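Local atomic coordinates of flagellar biosynthesis protein FlhA (Bacillus subtilis, PDB entry 3MIX), a protein that takes part in the export of flagellum proteins as a membrane-embedded component of the type III secretion system, represented here by its cytosolic domain. Residues 248-253 with 261-266; 204-209 with 239-244. One frame throughout, in Å; residues are numbered along the deposited sequence.

Contact 1: 248-253 with 261-266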
# COMPACT_ATOMS: atom_id res chain seq x y z
N ALA A 248 17.89 14.29 -2.00
CA ALA A 248 18.98 15.24 -1.83
C ALA A 248 19.07 16.17 -3.04
O ALA A 248 19.22 17.36 -2.87
CB ALA A 248 20.32 14.54 -1.60
N ASP A 249 18.90 15.61 -4.23
CA ASP A 249 19.06 16.31 -5.48
C ASP A 249 17.93 17.29 -5.75
O ASP A 249 18.11 18.27 -6.49
CB ASP A 249 19.11 15.30 -6.62
CG ASP A 249 20.12 15.64 -7.67
OD1 ASP A 249 21.28 15.91 -7.31
OD2 ASP A 249 19.76 15.62 -8.87
N TYR A 250 16.76 17.04 -5.18
CA TYR A 250 15.58 17.86 -5.47
C TYR A 250 15.04 18.63 -4.25
O TYR A 250 14.39 19.65 -4.42
CB TYR A 250 14.48 17.03 -6.12
CG TYR A 250 14.73 16.67 -7.57
CD1 TYR A 250 14.43 17.57 -8.61
CD2 TYR A 250 15.26 15.41 -7.92
CE1 TYR A 250 14.65 17.23 -9.96
CE2 TYR A 250 15.49 15.07 -9.26
CZ TYR A 250 15.17 15.98 -10.26
OH TYR A 250 15.37 15.64 -11.57
N GLY A 251 15.35 18.17 -3.05
CA GLY A 251 14.82 18.75 -1.81
C GLY A 251 15.00 20.25 -1.64
O GLY A 251 14.20 20.90 -0.95
N LYS A 252 16.04 20.81 -2.25
CA LYS A 252 16.30 22.25 -2.15
C LYS A 252 15.51 23.05 -3.19
O LYS A 252 15.38 24.26 -3.07
CB LYS A 252 17.81 22.55 -2.24
CG LYS A 252 18.52 22.36 -0.89
CD LYS A 252 20.03 22.52 -0.99
CE LYS A 252 20.71 22.18 0.35
NZ LYS A 252 20.82 20.71 0.63
N LEU A 253 14.99 22.35 -4.18
CA LEU A 253 14.23 22.96 -5.26
C LEU A 253 12.75 22.89 -4.95
O LEU A 253 11.98 23.70 -5.44
CB LEU A 253 14.53 22.25 -6.60
CG LEU A 253 15.97 22.24 -7.14
CD1 LEU A 253 16.09 21.42 -8.43
CD2 LEU A 253 16.53 23.66 -7.34
N THR A 261 7.90 12.68 -5.14
CA THR A 261 7.65 11.29 -5.44
C THR A 261 7.67 10.95 -6.93
O THR A 261 8.15 9.87 -7.29
CB THR A 261 6.56 10.54 -4.54
OG1 THR A 261 5.52 9.93 -5.33
CG2 THR A 261 6.08 11.31 -3.37
N GLU A 262 7.27 11.89 -7.80
CA GLU A 262 7.44 11.70 -9.25
C GLU A 262 8.93 11.52 -9.61
O GLU A 262 9.29 10.60 -10.33
CB GLU A 262 6.76 12.82 -10.08
CG GLU A 262 5.21 12.84 -10.03
CD GLU A 262 4.56 11.44 -10.15
OE1 GLU A 262 4.53 10.87 -11.26
OE2 GLU A 262 4.02 10.93 -9.13
N TYR A 263 9.80 12.36 -9.07
CA TYR A 263 11.24 12.24 -9.30
C TYR A 263 11.80 10.95 -8.75
O TYR A 263 12.68 10.35 -9.34
CB TYR A 263 12.01 13.41 -8.70
CG TYR A 263 11.54 14.75 -9.14
CD1 TYR A 263 11.29 15.02 -10.48
CD2 TYR A 263 11.36 15.78 -8.22
CE1 TYR A 263 10.85 16.28 -10.90
CE2 TYR A 263 10.90 17.04 -8.62
CZ TYR A 263 10.66 17.28 -9.95
OH TYR A 263 10.22 18.53 -10.34
N THR A 264 11.30 10.55 -7.58
CA THR A 264 11.77 9.31 -6.96
C THR A 264 11.34 8.09 -7.78
O THR A 264 12.16 7.21 -8.05
CB THR A 264 11.32 9.22 -5.48
OG1 THR A 264 11.81 10.36 -4.76
CG2 THR A 264 11.83 7.97 -4.84
N ARG A 265 10.07 8.03 -8.16
CA ARG A 265 9.59 6.95 -9.04
C ARG A 265 10.48 6.84 -10.31
O ARG A 265 10.92 5.75 -10.66
CB ARG A 265 8.12 7.19 -9.43
CG ARG A 265 7.10 7.03 -8.27
CD ARG A 265 5.69 7.43 -8.76
NE ARG A 265 5.28 6.69 -9.96
CZ ARG A 265 4.72 5.48 -9.93
NH1 ARG A 265 4.45 4.89 -8.76
NH2 ARG A 265 4.42 4.87 -11.06
N GLN A 266 10.77 7.97 -10.96
CA GLN A 266 11.66 7.97 -12.14
C GLN A 266 13.04 7.41 -11.79
O GLN A 266 13.59 6.54 -12.50
CB GLN A 266 11.78 9.37 -12.73
CG GLN A 266 12.53 9.42 -14.07
CD GLN A 266 12.81 10.85 -14.56
OE1 GLN A 266 13.76 11.07 -15.33
NE2 GLN A 266 12.00 11.80 -14.13
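Tyr263 and Tyr250 carry this contact with a single face-to-face ring stack. Ahead of Tyr263 in the segment 261-266, Thr261 and Glu262 serve the other sides of their helix. Thr261 packs on Val226 and Lys229 of helix 220-232, and Glu262 forms a salt bridge with Arg346. At Tyr263 the helix turns its side chain to the end of helix 240-250. The two ring centroids lie 3.9 Å apart and the planes are only 11° from parallel. The closest approach is at one side of the overlap, where Tyr263 CD2 lies 3.5 Å from Tyr250 CG. From the other direction, Tyr250 CE1 sits over the centre of the Tyr263 ring, 3.8 Å above its plane. Although the faces match, the side chains cross at about a right angle. The two hydroxyls therefore diverge, with Tyr250 OH 6.0 Å from Tyr263 OH. Tyr263 also brings its CB over the Tyr250 face, 4.1 Å from the ring centroid, as a CH-pi contact. Its CG lies anti to the carbonyl carbon (chi1 -54°), which carries the ring out from the helix across the face of Tyr250. Further along, Thr264 turns into the interior and touches Ile243, Thr246 and Leu247 of helix 240-250. Arg265 faces elsewhere and makes a salt bridge with Glu367. No hydrogen bond joins the two segments. This is an interhelical aromatic stack near the surface, tying the end of helix 240-250 to the next helix, 257-267, in the helical part of the FlhA cytosolic domain.

Contact 2: 204-209 with 239-244; sequences ESYPVL and NLVTIF
Tyr206 lays one ring face against the side chain of Val241, and Leu209 reaches the base of Phe244. This is helix-to-helix packing between the start of helix 207-213 and the first turns of helix 240-250. Each segment offers two side chains three residues apart, and the pairs follow in the same order along both. Tyr206 occupies the N-cap position of its helix, just after helix 192-205 ends. A chi1 of -60° sets its CG opposite the carbonyl carbon and swings the ring out toward Val241. The Tyr206 and Val241 side chains meet at about a right angle. The methyl CG2 of Val241 comes down on the ring as a CH-pi contact, 3.7 Å from the centroid of Tyr206 and 26° off the ring normal. It sits off centre, near the phenol end, with Val241 CG2 3.4 Å from Tyr206 CE1. The other methyl, Val241 CG1, lies above the same face but further out, 4.0 Å from Tyr206 CE2. Replacing Tyr206 with an alanine would probably leave both Val241 methyls without their aromatic partner and open a gap between the helices. The second pair is angled differently. The Phe244 side chain starts toward Leu209, but its ring swings away to Ile199 and Leu202 of helix 192-205. Leu209 thus meets the CB of Phe244 and not its ring. Leu209 points its CG directly opposite the backbone N (chi1 172°), and this brings both methyls to the neighbouring helix. CD2 of Leu209 rests 3.9 Å from Phe244 CB, and its CD1 lies 3.8 Å from the carbonyl O of Phe244.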
# COMPACT_ATOMS: atom_id res chain seq x y z
N GLU A 204 23.50 4.90 9.45
CA GLU A 204 24.67 4.06 9.83
C GLU A 204 25.69 3.91 8.71
O GLU A 204 26.89 3.88 8.97
CB GLU A 204 24.22 2.67 10.34
CG GLU A 204 23.42 2.71 11.65
CD GLU A 204 22.82 1.35 12.05
OE1 GLU A 204 23.33 0.29 11.60
OE2 GLU A 204 21.83 1.35 12.83
N SER A 205 25.22 3.84 7.47
CA SER A 205 26.10 3.65 6.31
C SER A 205 26.22 4.91 5.45
O SER A 205 27.26 5.14 4.79
CB SER A 205 25.72 2.38 5.51
OG SER A 205 24.33 1.99 5.73
N TYR A 206 25.18 5.75 5.49
CA TYR A 206 25.13 6.98 4.70
C TYR A 206 24.81 8.27 5.50
O TYR A 206 23.86 8.99 5.17
CB TYR A 206 24.13 6.81 3.55
CG TYR A 206 24.46 5.67 2.57
CD1 TYR A 206 24.13 4.34 2.87
CD2 TYR A 206 25.09 5.94 1.35
CE1 TYR A 206 24.42 3.32 1.97
CE2 TYR A 206 25.38 4.94 0.45
CZ TYR A 206 25.05 3.63 0.76
OH TYR A 206 25.34 2.64 -0.15
N PRO A 207 25.64 8.60 6.51
CA PRO A 207 25.31 9.78 7.33
C PRO A 207 25.40 11.11 6.55
O PRO A 207 24.64 12.04 6.84
CB PRO A 207 26.37 9.73 8.45
CG PRO A 207 27.58 9.08 7.79
CD PRO A 207 26.96 8.02 6.86
N VAL A 208 26.31 11.22 5.59
CA VAL A 208 26.47 12.46 4.83
C VAL A 208 25.24 12.68 3.96
O VAL A 208 24.68 13.79 3.88
CB VAL A 208 27.80 12.45 3.99
CG1 VAL A 208 27.76 13.44 2.81
CG2 VAL A 208 29.02 12.74 4.89
N LEU A 209 24.80 11.59 3.32
CA LEU A 209 23.64 11.63 2.48
C LEU A 209 22.38 12.01 3.30
O LEU A 209 21.60 12.88 2.89
CB LEU A 209 23.47 10.26 1.80
CG LEU A 209 22.17 10.07 1.02
CD1 LEU A 209 22.07 11.08 -0.13
CD2 LEU A 209 22.00 8.62 0.53
N ASN A 239 15.06 0.40 -1.64
CA ASN A 239 16.20 1.10 -2.18
C ASN A 239 16.24 2.52 -1.58
O ASN A 239 15.94 3.53 -2.25
CB ASN A 239 16.13 1.15 -3.72
CG ASN A 239 17.48 1.55 -4.35
OD1 ASN A 239 17.69 1.36 -5.56
ND2 ASN A 239 18.39 2.08 -3.53
N LEU A 240 16.63 2.56 -0.32
CA LEU A 240 16.66 3.79 0.44
C LEU A 240 17.73 4.75 -0.06
O LEU A 240 17.53 5.97 -0.00
CB LEU A 240 16.88 3.49 1.93
CG LEU A 240 15.75 2.81 2.70
CD1 LEU A 240 16.24 2.39 4.11
CD2 LEU A 240 14.50 3.72 2.77
N VAL A 241 18.84 4.18 -0.54
CA VAL A 241 19.94 4.98 -1.08
C VAL A 241 19.48 5.84 -2.25
O VAL A 241 19.65 7.06 -2.24
CB VAL A 241 21.18 4.09 -1.43
CG1 VAL A 241 22.29 4.92 -2.11
CG2 VAL A 241 21.71 3.45 -0.12
N THR A 242 18.88 5.19 -3.24
CA THR A 242 18.42 5.88 -4.43
C THR A 242 17.32 6.87 -4.07
O THR A 242 17.36 8.00 -4.54
CB THR A 242 17.98 4.91 -5.54
OG1 THR A 242 19.12 4.10 -5.92
CG2 THR A 242 17.42 5.68 -6.79
N ILE A 243 16.36 6.46 -3.22
CA ILE A 243 15.31 7.38 -2.73
C ILE A 243 15.92 8.65 -2.13
O ILE A 243 15.56 9.75 -2.55
CB ILE A 243 14.30 6.68 -1.74
CG1 ILE A 243 13.47 5.62 -2.49
CG2 ILE A 243 13.38 7.72 -1.03
CD1 ILE A 243 12.78 4.60 -1.53
N PHE A 244 16.85 8.50 -1.19
CA PHE A 244 17.48 9.64 -0.54
C PHE A 244 18.41 10.49 -1.44
O PHE A 244 18.47 11.71 -1.27
CB PHE A 244 18.18 9.22 0.77
CG PHE A 244 17.24 9.19 1.96
CD1 PHE A 244 16.23 8.24 2.05
CD2 PHE A 244 17.35 10.15 2.97
CE1 PHE A 244 15.37 8.23 3.13
CE2 PHE A 244 16.49 10.13 4.05
CZ PHE A 244 15.50 9.19 4.14

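Helix 240-250 belongs to both contacts. Contact 2 uses its beginning and contact 1 its end, and their centres are about 14 Å apart. They also touch directly at two points. Thr264 CG2 of contact 1 packs 3.7 Å from Ile243 CG1 of contact 2, and Ala248 CB lies 4.2 Å from Leu209 CD1. Helix 240-250 thus bridges helix 207-213 and helix 257-267. Both segments of contact 2 precede those of contact 1 in the sequence. Both contacts lie well off the centre of the chain, their centres at about 20 Å from it for contact 1 and about 22 Å for contact 2, and on the same side of it.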